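N-acetylmuramoyl-L-alanine amidase (Peptoclostridium difficile, PDB 4RN7) probably hydrolyses the bond between N-acetylmuramic acid and L-alanine in bacterial cell-wall peptidoglycan, this fragment being the zinc-binding amidase domain of a longer protein. Local coordinates at residues N25-E28 / K29-N32; L31-Q34 / I35-L39; S156-Q159 / K160-E164. All coordinates share one frame; numbering follows the deposited sequence.

In the fold
Contact 1 is the loop end and first turn of helix 28-44, where Glu28 binds zinc. Contact 2 follows it on the same helix and shares Leu31 and Asn32 with it. Contact 2 lies nearer the centre of the chain and is regular helix, with a buried side on the sheet and a polar side with lysines. Contact 3 is the most peripheral. It covers most of the short helix 155-161 and the turn into helix 164-185. Its polar exposed side is bridged by waters, while Ile161 and Ile162 pack on Leu31. Arg26 forms a weak, long ion pair with Glu158 between contacts 1 and 3. Lys38 forms a salt bridge with Glu164 between contacts 2 and 3.

Contact 1: N25-E28 / K29-N32; sequences NRYE and KDLN. With ZN (zinc ion), chain B.
Glu28 and Asn32 meet one turn apart at the start of helix 28-44, beside the zinc ion. Glu28 OE2 binds the zinc at 2.1 Å, and His12 and His82 are the other protein ligands. The same OE2 accepts a weak hydrogen bond from Asn32 ND2 (3.3 Å) and a further one from the backbone N of Leu83. The second oxygen, OE1, accepts the backbone N of Thr19. Both carboxylate oxygens are therefore satisfied. CG of Glu28 lies anti to the backbone N (chi1 170°) and the chain beyond it is extended, which carries the carboxylate away from the helix to the metal. The amide of Asn32 stands nearly perpendicular to this carboxylate, at 84°. Its ND2 has a stronger partner in the carbonyl of Gly11.

The first turn also has backbone bonds. Asn32 N makes an almost straight bond to Glu28 O, 2.8 Å long. Tyr27 is the N-cap residue. Its carbonyl O accepts Asp30 N (3.0 Å), which sits above the carbonyl plane, and more weakly Leu31 N. A water accepts from Tyr27 N at 2.8 Å and donates to Asp30 OD2 at 2.6 Å, so it closes a bridge over the helix start. OD2 also lies at the edge of the Tyr27 ring, 3.7 Å from CD2. Lys29 runs beside Tyr27, with its CG 3.8 Å from Tyr27 CB. Its NZ continues to a salt bridge with Asp58 and a hydrogen bond to Gly14 O.

The chemistry implies a zinc ligand fixed by its surroundings. Metal and backbone N-H groups hold the carboxylate of Glu28. Asn32 acts from the second shell, its ND2 held by the Gly11 carbonyl and giving OE2 a weak hydrogen bond.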
ATOM      1  N   ASN A  25      11.621  12.944  13.466  1.00 60.06           N
ATOM      2  CA  ASN A  25      12.467  11.811  13.091  1.00 63.49           C
ATOM      3  C   ASN A  25      11.755  10.473  13.253  1.00 64.13           C
ATOM      4  O   ASN A  25      12.225   9.574  13.953  1.00 74.42           O
ATOM      5  CB  ASN A  25      13.799  11.840  13.848  1.00 74.90           C
ATOM      6  CG  ASN A  25      14.675  13.014  13.432  1.00 89.03           C
ATOM      7  OD1 ASN A  25      14.781  13.332  12.247  1.00 96.08           O
ATOM      8  ND2 ASN A  25      15.298  13.666  14.405  1.00 92.93           N
ATOM      9  N   ARG A  26      10.582  10.383  12.640  1.00 50.29           N
ATOM     10  CA  ARG A  26       9.911   9.115  12.453  1.00 42.14           C
ATOM     11  C   ARG A  26      10.243   8.696  11.040  1.00 40.24           C
ATOM     12  O   ARG A  26      10.453   9.558  10.178  1.00 42.77           O
ATOM     13  CB  ARG A  26       8.403   9.280  12.594  1.00 45.53           C
ATOM     14  CG  ARG A  26       7.949   9.621  13.999  1.00 55.16           C
ATOM     15  CD  ARG A  26       6.443   9.469  14.128  1.00 49.66           C
ATOM     16  NE  ARG A  26       6.007   9.567  15.516  1.00 48.14           N
ATOM     17  CZ  ARG A  26       5.625  10.698  16.097  1.00 59.12           C
ATOM     18  NH1 ARG A  26       5.619  11.829  15.407  1.00 64.95           N
ATOM     19  NH2 ARG A  26       5.246  10.702  17.366  1.00 64.85           N
ATOM     20  N   TYR A  27      10.300   7.385  10.809  1.00 38.80           N
ATOM     21  CA  TYR A  27      10.666   6.849   9.503  1.00 36.48           C
ATOM     22  C   TYR A  27       9.490   6.213   8.806  1.00 33.09           C
ATOM     23  O   TYR A  27       8.754   5.434   9.412  1.00 32.12           O
ATOM     24  CB  TYR A  27      11.728   5.762   9.655  1.00 37.02           C
ATOM     25  CG  TYR A  27      12.957   6.220  10.380  1.00 45.27           C
ATOM     26  CD1 TYR A  27      13.548   7.436  10.078  1.00 50.10           C
ATOM     27  CD2 TYR A  27      13.523   5.437  11.377  1.00 54.42           C
ATOM     28  CE1 TYR A  27      14.678   7.862  10.747  1.00 50.39           C
ATOM     29  CE2 TYR A  27      14.654   5.852  12.049  1.00 60.02           C
ATOM     30  CZ  TYR A  27      15.224   7.067  11.732  1.00 58.95           C
ATOM     31  OH  TYR A  27      16.353   7.485  12.398  1.00 68.26           O
ATOM     32  N   GLU A  28       9.353   6.499   7.516  1.00 32.32           N
ATOM     33  CA  GLU A  28       8.353   5.846   6.679  1.00 29.18           C
ATOM     34  C   GLU A  28       8.361   4.321   6.819  1.00 27.72           C
ATOM     35  O   GLU A  28       7.299   3.708   6.894  1.00 30.17           O
ATOM     36  CB  GLU A  28       8.559   6.242   5.209  1.00 31.64           C
ATOM     37  CG  GLU A  28       7.714   5.433   4.230  1.00 29.79           C
ATOM     38  CD  GLU A  28       8.023   5.759   2.781  1.00 29.33           C
ATOM     39  OE1 GLU A  28       8.829   6.691   2.532  1.00 30.91           O
ATOM     40  OE2 GLU A  28       7.465   5.087   1.886  1.00 29.32           O
ATOM     41  N   LYS A  29       9.545   3.710   6.865  1.00 29.90           N
ATOM     42  CA  LYS A  29       9.623   2.252   6.951  1.00 29.85           C
ATOM     43  C   LYS A  29       8.797   1.705   8.112  1.00 32.51           C
ATOM     44  O   LYS A  29       8.163   0.653   7.983  1.00 32.42           O
ATOM     45  CB  LYS A  29      11.077   1.756   7.060  1.00 31.04           C
ATOM     46  CG  LYS A  29      11.822   2.221   8.320  1.00 32.12           C
ATOM     47  CD  LYS A  29      13.090   1.369   8.547  1.00 33.73           C
ATOM     48  CE  LYS A  29      13.767   1.728   9.868  1.00 36.62           C
ATOM     49  NZ  LYS A  29      15.006   0.921  10.137  1.00 39.79           N
ATOM     50  N   ASP A  30       8.792   2.421   9.235  1.00 28.90           N
ATOM     51  CA  ASP A  30       8.143   1.915  10.438  1.00 30.67           C
ATOM     52  C   ASP A  30       6.635   2.099  10.347  1.00 30.79           C
ATOM     53  O   ASP A  30       5.856   1.234  10.757  1.00 29.41           O
ATOM     54  CB  ASP A  30       8.669   2.637  11.677  1.00 31.64           C
ATOM     55  CG  ASP A  30      10.105   2.291  11.988  1.00 42.55           C
ATOM     56  OD1 ASP A  30      10.505   1.118  11.797  1.00 40.36           O
ATOM     57  OD2 ASP A  30      10.835   3.200  12.428  1.00 45.73           O
ATOM     58  N   LEU A  31       6.222   3.238   9.807  1.00 28.68           N
ATOM     59  CA  LEU A  31       4.806   3.524   9.660  1.00 25.95           C
ATOM     60  C   LEU A  31       4.178   2.632   8.589  1.00 28.30           C
ATOM     61  O   LEU A  31       3.042   2.164   8.734  1.00 28.22           O
ATOM     62  CB  LEU A  31       4.618   5.005   9.336  1.00 26.79           C
ATOM     63  CG  LEU A  31       5.172   5.893  10.450  1.00 31.06           C
ATOM     64  CD1 LEU A  31       5.325   7.358  10.017  1.00 30.67           C
ATOM     65  CD2 LEU A  31       4.266   5.788  11.668  1.00 31.20           C
ATOM     66  N   ASN A  32       4.924   2.377   7.519  1.00 25.96           N
ATOM     67  CA  ASN A  32       4.471   1.423   6.513  1.00 28.59           C
ATOM     68  C   ASN A  32       4.165   0.054   7.120  1.00 27.64           C
ATOM     69  O   ASN A  32       3.150  -0.569   6.783  1.00 26.42           O
ATOM     70  CB  ASN A  32       5.542   1.236   5.434  1.00 29.62           C
ATOM     71  CG  ASN A  32       5.654   2.426   4.495  1.00 24.81           C
ATOM     72  OD1 ASN A  32       4.812   3.347   4.493  1.00 27.56           O
ATOM     73  ND2 ASN A  32       6.711   2.414   3.677  1.00 26.89           N
TER
HETATM   74 ZN    ZN B 401       8.260   4.901  -0.080  0.77 26.25          ZN
HETATM   75  O   HOH W   1       9.960   5.611  12.960  1.00 38.14           O

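Contact 2: L31-Q34 / I35-L39; sequences LNLQ and IAKKL
The helix of the beta-alpha-beta unit made by strand 4-10, helix 28-44 and strand 49-53 contains this contact, in which Leu33 meets Lys37 and Gln34 meets Lys38. The backbone is regular alpha-helix. Ile35 N donates to Leu31 O (3.0 Å), Ala36 N to Asn32 O and Lys37 N to Leu33 O. The bond from Lys38 N to Gln34 O is longer, at 3.3 Å.

Gln34 O has a second donor. A water gives it a hydrogen bond of 2.7 Å and accepts one of 2.9 Å from Lys38 NZ. The Lys38 chain bends only at its last torsion (chi4 56°), which turns NZ back toward this carbonyl and the water. The ammonium also has a salt bridge to Glu164 and a hydrogen bond to Gln167 OE1. Gln167 NE2 in turn donates to Gln34 OE1. Both side chains are thus tied to helix 164-185.

Lys37 is built differently. Its extended chain crosses Leu33 at an angle, and CE lies 3.8 Å from Leu33 CG. NZ comes alongside the methyl CD2 of Leu33 at 4.0 Å. The methylene CE thus packs on the leucine, with the ammonium beside its methyl group, on the more exposed side of the helix.

On the buried side the groups are small or branched. Ala36 CB sits 3.3 Å from Asn32 O and faces Ile8 and Pro10. Ile35 CG1 lies 3.5 Å from Leu31 O, and its side chain reaches Ile81 and Gln167.

The chemistry implies two kinds of hold on the helix. Aliphatic groups seat it on strands 4-10 and 77-84. The Gln34 amide and the Lys38 ammonium add polar bonds to helix 164-185, and the water ties Lys38 NZ back to Gln34 O.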
ATOM      1  N   LEU A  31       6.222   3.238   9.807  1.00 28.68           N
ATOM      2  CA  LEU A  31       4.806   3.524   9.660  1.00 25.95           C
ATOM      3  C   LEU A  31       4.178   2.632   8.589  1.00 28.30           C
ATOM      4  O   LEU A  31       3.042   2.164   8.734  1.00 28.22           O
ATOM      5  CB  LEU A  31       4.618   5.005   9.336  1.00 26.79           C
ATOM      6  CG  LEU A  31       5.172   5.893  10.450  1.00 31.06           C
ATOM      7  CD1 LEU A  31       5.325   7.358  10.017  1.00 30.67           C
ATOM      8  CD2 LEU A  31       4.266   5.788  11.668  1.00 31.20           C
ATOM      9  N   ASN A  32       4.924   2.377   7.519  1.00 25.96           N
ATOM     10  CA  ASN A  32       4.471   1.423   6.513  1.00 28.59           C
ATOM     11  C   ASN A  32       4.165   0.054   7.120  1.00 27.64           C
ATOM     12  O   ASN A  32       3.150  -0.569   6.783  1.00 26.42           O
ATOM     13  CB  ASN A  32       5.542   1.236   5.434  1.00 29.62           C
ATOM     14  CG  ASN A  32       5.654   2.426   4.495  1.00 24.81           C
ATOM     15  OD1 ASN A  32       4.812   3.347   4.493  1.00 27.56           O
ATOM     16  ND2 ASN A  32       6.711   2.414   3.677  1.00 26.89           N
ATOM     17  N   LEU A  33       5.060  -0.426   7.984  1.00 27.42           N
ATOM     18  CA  LEU A  33       4.892  -1.736   8.616  1.00 24.39           C
ATOM     19  C   LEU A  33       3.651  -1.721   9.519  1.00 30.58           C
ATOM     20  O   LEU A  33       2.902  -2.697   9.542  1.00 29.43           O
ATOM     21  CB  LEU A  33       6.137  -2.111   9.409  1.00 26.69           C
ATOM     22  CG  LEU A  33       6.167  -3.517   9.990  1.00 29.70           C
ATOM     23  CD1 LEU A  33       6.066  -4.524   8.846  1.00 29.40           C
ATOM     24  CD2 LEU A  33       7.459  -3.730  10.774  1.00 32.31           C
ATOM     25  N   GLN A  34       3.408  -0.606  10.218  1.00 26.73           N
ATOM     26  CA  GLN A  34       2.261  -0.519  11.113  1.00 29.23           C
ATOM     27  C   GLN A  34       0.969  -0.614  10.325  1.00 26.77           C
ATOM     28  O   GLN A  34       0.063  -1.367  10.686  1.00 32.49           O
ATOM     29  CB  GLN A  34       2.276   0.793  11.913  1.00 32.27           C
ATOM     30  CG  GLN A  34       3.379   0.862  12.960  1.00 35.05           C
ATOM     31  CD  GLN A  34       3.428   2.213  13.654  1.00 42.64           C
ATOM     32  OE1 GLN A  34       2.549   3.050  13.470  1.00 38.46           O
ATOM     33  NE2 GLN A  34       4.468   2.431  14.445  1.00 43.66           N
ATOM     34  N   ILE A  35       0.889   0.153   9.247  1.00 27.65           N
ATOM     35  CA  ILE A  35      -0.298   0.151   8.405  1.00 27.82           C
ATOM     36  C   ILE A  35      -0.489  -1.218   7.746  1.00 28.35           C
ATOM     37  O   ILE A  35      -1.607  -1.737   7.709  1.00 28.28           O
ATOM     38  CB  ILE A  35      -0.204   1.257   7.344  1.00 26.93           C
ATOM     39  CG1 ILE A  35      -0.305   2.637   8.015  1.00 26.49           C
ATOM     40  CG2 ILE A  35      -1.284   1.105   6.282  1.00 29.37           C
ATOM     41  CD1 ILE A  35       0.057   3.793   7.095  1.00 30.84           C
ATOM     42  N   ALA A  36       0.600  -1.812   7.250  1.00 26.32           N
ATOM     43  CA  ALA A  36       0.536  -3.105   6.577  1.00 28.12           C
ATOM     44  C   ALA A  36       0.080  -4.206   7.527  1.00 27.88           C
ATOM     45  O   ALA A  36      -0.653  -5.117   7.132  1.00 30.97           O
ATOM     46  CB  ALA A  36       1.901  -3.466   5.988  1.00 30.37           C
ATOM     47  N   LYS A  37       0.535  -4.140   8.776  1.00 32.17           N
ATOM     48  CA  LYS A  37       0.154  -5.148   9.756  1.00 35.07           C
ATOM     49  C   LYS A  37      -1.345  -5.116  10.012  1.00 34.57           C
ATOM     50  O   LYS A  37      -1.977  -6.166  10.139  1.00 34.40           O
ATOM     51  CB  LYS A  37       0.930  -4.975  11.060  1.00 34.84           C
ATOM     52  CG  LYS A  37       2.336  -5.565  10.997  1.00 40.94           C
ATOM     53  CD  LYS A  37       3.076  -5.374  12.308  1.00 54.43           C
ATOM     54  CE  LYS A  37       4.441  -6.055  12.255  1.00 60.59           C
ATOM     55  NZ  LYS A  37       5.276  -5.726  13.447  1.00 67.81           N
ATOM     56  N   LYS A  38      -1.914  -3.914  10.094  1.00 32.35           N
ATOM     57  CA  LYS A  38      -3.350  -3.785  10.280  1.00 31.96           C
ATOM     58  C   LYS A  38      -4.091  -4.320   9.064  1.00 32.62           C
ATOM     59  O   LYS A  38      -5.092  -5.031   9.207  1.00 33.75           O
ATOM     60  CB  LYS A  38      -3.734  -2.326  10.545  1.00 30.68           C
ATOM     61  CG  LYS A  38      -3.346  -1.848  11.935  1.00 34.75           C
ATOM     62  CD  LYS A  38      -3.990  -0.490  12.241  1.00 31.52           C
ATOM     63  CE  LYS A  38      -3.597   0.005  13.628  1.00 41.62           C
ATOM     64  NZ  LYS A  38      -2.121   0.071  13.780  1.00 43.91           N
ATOM     65  N   LEU A  39      -3.597  -3.986   7.872  1.00 29.39           N
ATOM     66  CA  LEU A  39      -4.196  -4.473   6.633  1.00 27.56           C
ATOM     67  C   LEU A  39      -4.127  -6.002   6.584  1.00 31.95           C
ATOM     68  O   LEU A  39      -5.137  -6.661   6.314  1.00 30.87           O
ATOM     69  CB  LEU A  39      -3.497  -3.852   5.421  1.00 32.45           C
ATOM     70  CG  LEU A  39      -3.868  -4.338   4.019  1.00 31.14           C
ATOM     71  CD1 LEU A  39      -5.368  -4.232   3.813  1.00 34.14           C
ATOM     72  CD2 LEU A  39      -3.116  -3.521   2.964  1.00 29.20           C
TER
HETATM   73  O   HOH W   2      -0.079  -2.000  13.310  1.00 38.47           O

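Contact 3: S156-Q159 / K160-E164; sequences SEEQ and KIINE
Glu158 and Ile162 meet at the last turn of helix 155-161, where packing is tight. Ile162 N donates to Glu158 O at 3.0 Å, and CG2 of the same isoleucine lies 3.3 Å from that carbonyl. Ile161 N makes a nearly straight bond of 2.8 Å to Glu157 O. The Ile161 CG1 branch also presses on this oxygen, at 3.2 Å. Both isoleucines reach Leu31 of helix 28-44, so this side faces the protein. Two acidic ends are also held by the surrounding protein: Glu157 OE1 by the backbone N of Gly94 and of Phe151, and Glu158 by Thr23 and Ser21.

The other side is looser and open to solvent. The bonds of Lys160 N to Ser156 O and Glu157 O are both weak. One water joins three side chains. It donates to Glu157 OE2 (2.6 Å), accepts from Lys160 NZ (2.9 Å) and bonds Ser156 OG. The charged atoms, Glu157 OE2 and Lys160 NZ, are not in contact and are linked through this water. Gln159 runs beside Ile162, with OE1 3.8 Å from CD1. Ile162 CG1 sits between the backbone N and the carbonyl carbon (chi1 67°), which sets CD1 over the face of the glutamine amide. A second water donates to Gln159 O and accepts from Asn163 ND2 at 3.1 Å.

Asn163 then starts the next helix. Its OD1 accepts the backbone N of Tyr166, and weakly that of Lys165. This is a classic asparagine N-cap, placed at a short turn between helix 155-161 and helix 164-185.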
ATOM      1  N   SER A 156       0.722  18.169   9.251  1.00 32.36           N
ATOM      2  CA  SER A 156      -0.653  17.698   9.457  1.00 31.08           C
ATOM      3  C   SER A 156      -0.869  16.222   9.070  1.00 35.20           C
ATOM      4  O   SER A 156      -1.551  15.478   9.790  1.00 31.35           O
ATOM      5  CB  SER A 156      -1.662  18.601   8.728  1.00 31.82           C
ATOM      6  OG  SER A 156      -1.590  18.412   7.321  1.00 31.94           O
ATOM      7  N   GLU A 157      -0.279  15.786   7.954  1.00 31.44           N
ATOM      8  CA  GLU A 157      -0.490  14.432   7.462  1.00 28.83           C
ATOM      9  C   GLU A 157       0.192  13.451   8.404  1.00 28.84           C
ATOM     10  O   GLU A 157      -0.328  12.371   8.687  1.00 29.03           O
ATOM     11  CB  GLU A 157       0.144  14.260   6.084  1.00 36.81           C
ATOM     12  CG  GLU A 157      -0.478  15.059   4.976  1.00 37.19           C
ATOM     13  CD  GLU A 157      -1.690  14.375   4.417  1.00 43.68           C
ATOM     14  OE1 GLU A 157      -1.524  13.494   3.541  1.00 31.17           O
ATOM     15  OE2 GLU A 157      -2.803  14.718   4.863  1.00 38.67           O
ATOM     16  N   GLU A 158       1.376  13.831   8.870  1.00 31.52           N
ATOM     17  CA  GLU A 158       2.116  12.998   9.809  1.00 32.95           C
ATOM     18  C   GLU A 158       1.284  12.738  11.077  1.00 30.60           C
ATOM     19  O   GLU A 158       1.262  11.616  11.578  1.00 31.50           O
ATOM     20  CB  GLU A 158       3.451  13.653  10.154  1.00 30.23           C
ATOM     21  CG  GLU A 158       4.189  12.969  11.301  1.00 35.98           C
ATOM     22  CD  GLU A 158       5.499  13.642  11.642  1.00 51.58           C
ATOM     23  OE1 GLU A 158       5.663  14.833  11.302  1.00 51.22           O
ATOM     24  OE2 GLU A 158       6.357  12.978  12.257  1.00 54.06           O
ATOM     25  N   GLN A 159       0.564  13.747  11.565  1.00 29.38           N
ATOM     26  CA  GLN A 159      -0.251  13.560  12.770  1.00 32.11           C
ATOM     27  C   GLN A 159      -1.378  12.553  12.558  1.00 33.78           C
ATOM     28  O   GLN A 159      -1.815  11.895  13.506  1.00 35.04           O
ATOM     29  CB  GLN A 159      -0.823  14.886  13.271  1.00 34.22           C
ATOM     30  CG  GLN A 159       0.221  15.807  13.891  1.00 39.91           C
ATOM     31  CD  GLN A 159       0.981  15.154  15.038  1.00 41.79           C
ATOM     32  OE1 GLN A 159       0.386  14.607  15.968  1.00 40.97           O
ATOM     33  NE2 GLN A 159       2.301  15.227  14.984  1.00 41.04           N
ATOM     34  N   LYS A 160      -1.855  12.447  11.319  1.00 29.35           N
ATOM     35  CA  LYS A 160      -2.821  11.401  10.966  1.00 29.20           C
ATOM     36  C   LYS A 160      -2.151  10.049  10.802  1.00 31.44           C
ATOM     37  O   LYS A 160      -2.614   9.062  11.358  1.00 30.24           O
ATOM     38  CB  LYS A 160      -3.550  11.759   9.667  1.00 30.64           C
ATOM     39  CG  LYS A 160      -4.449  12.988   9.795  1.00 31.05           C
ATOM     40  CD  LYS A 160      -5.074  13.324   8.457  1.00 35.15           C
ATOM     41  CE  LYS A 160      -6.038  14.497   8.574  1.00 38.41           C
ATOM     42  NZ  LYS A 160      -5.396  15.784   9.005  1.00 33.94           N
ATOM     43  N   ILE A 161      -1.086  10.007  10.008  1.00 28.02           N
ATOM     44  CA  ILE A 161      -0.384   8.757   9.697  1.00 24.13           C
ATOM     45  C   ILE A 161       0.051   8.005  10.954  1.00 28.50           C
ATOM     46  O   ILE A 161       0.015   6.768  10.988  1.00 31.09           O
ATOM     47  CB  ILE A 161       0.833   9.029   8.791  1.00 23.54           C
ATOM     48  CG1 ILE A 161       0.366   9.543   7.424  1.00 28.90           C
ATOM     49  CG2 ILE A 161       1.653   7.752   8.568  1.00 25.66           C
ATOM     50  CD1 ILE A 161       1.466  10.235   6.604  1.00 26.10           C
ATOM     51  N   ILE A 162       0.450   8.734  11.994  1.00 28.30           N
ATOM     52  CA  ILE A 162       0.913   8.078  13.230  1.00 34.99           C
ATOM     53  C   ILE A 162      -0.218   7.603  14.139  1.00 38.68           C
ATOM     54  O   ILE A 162       0.012   6.849  15.090  1.00 38.19           O
ATOM     55  CB  ILE A 162       1.844   8.992  14.057  1.00 31.71           C
ATOM     56  CG1 ILE A 162       1.084  10.201  14.621  1.00 34.19           C
ATOM     57  CG2 ILE A 162       3.035   9.415  13.222  1.00 32.20           C
ATOM     58  CD1 ILE A 162       1.960  11.185  15.413  1.00 37.40           C
ATOM     59  N   ASN A 163      -1.435   8.048  13.846  1.00 32.64           N
ATOM     60  CA  ASN A 163      -2.580   7.798  14.718  1.00 31.23           C
ATOM     61  C   ASN A 163      -3.201   6.437  14.436  1.00 32.21           C
ATOM     62  O   ASN A 163      -3.485   6.100  13.288  1.00 34.95           O
ATOM     63  CB  ASN A 163      -3.623   8.896  14.512  1.00 31.45           C
ATOM     64  CG  ASN A 163      -4.774   8.793  15.479  1.00 41.43           C
ATOM     65  OD1 ASN A 163      -5.667   7.970  15.310  1.00 41.26           O
ATOM     66  ND2 ASN A 163      -4.770   9.648  16.490  1.00 51.94           N
ATOM     67  N   GLU A 164      -3.411   5.658  15.492  1.00 39.34           N
ATOM     68  CA  GLU A 164      -3.833   4.275  15.352  1.00 41.84           C
ATOM     69  C   GLU A 164      -5.245   4.153  14.789  1.00 44.34           C
ATOM     70  O   GLU A 164      -5.539   3.233  14.025  1.00 40.56           O
ATOM     71  CB  GLU A 164      -3.736   3.574  16.707  1.00 50.74           C
ATOM     72  CG  GLU A 164      -2.308   3.451  17.235  1.00 66.92           C
ATOM     73  CD  GLU A 164      -1.633   2.153  16.819  1.00 75.06           C
ATOM     74  OE1 GLU A 164      -2.351   1.157  16.581  1.00 72.03           O
ATOM     75  OE2 GLU A 164      -0.385   2.129  16.740  1.00 74.93           O
TER
HETATM   76  O   HOH W   3      -3.562  16.327   6.823  1.00 29.98           O
HETATM   77  O   HOH W   4      -2.131  11.337  16.300  1.00 44.65           O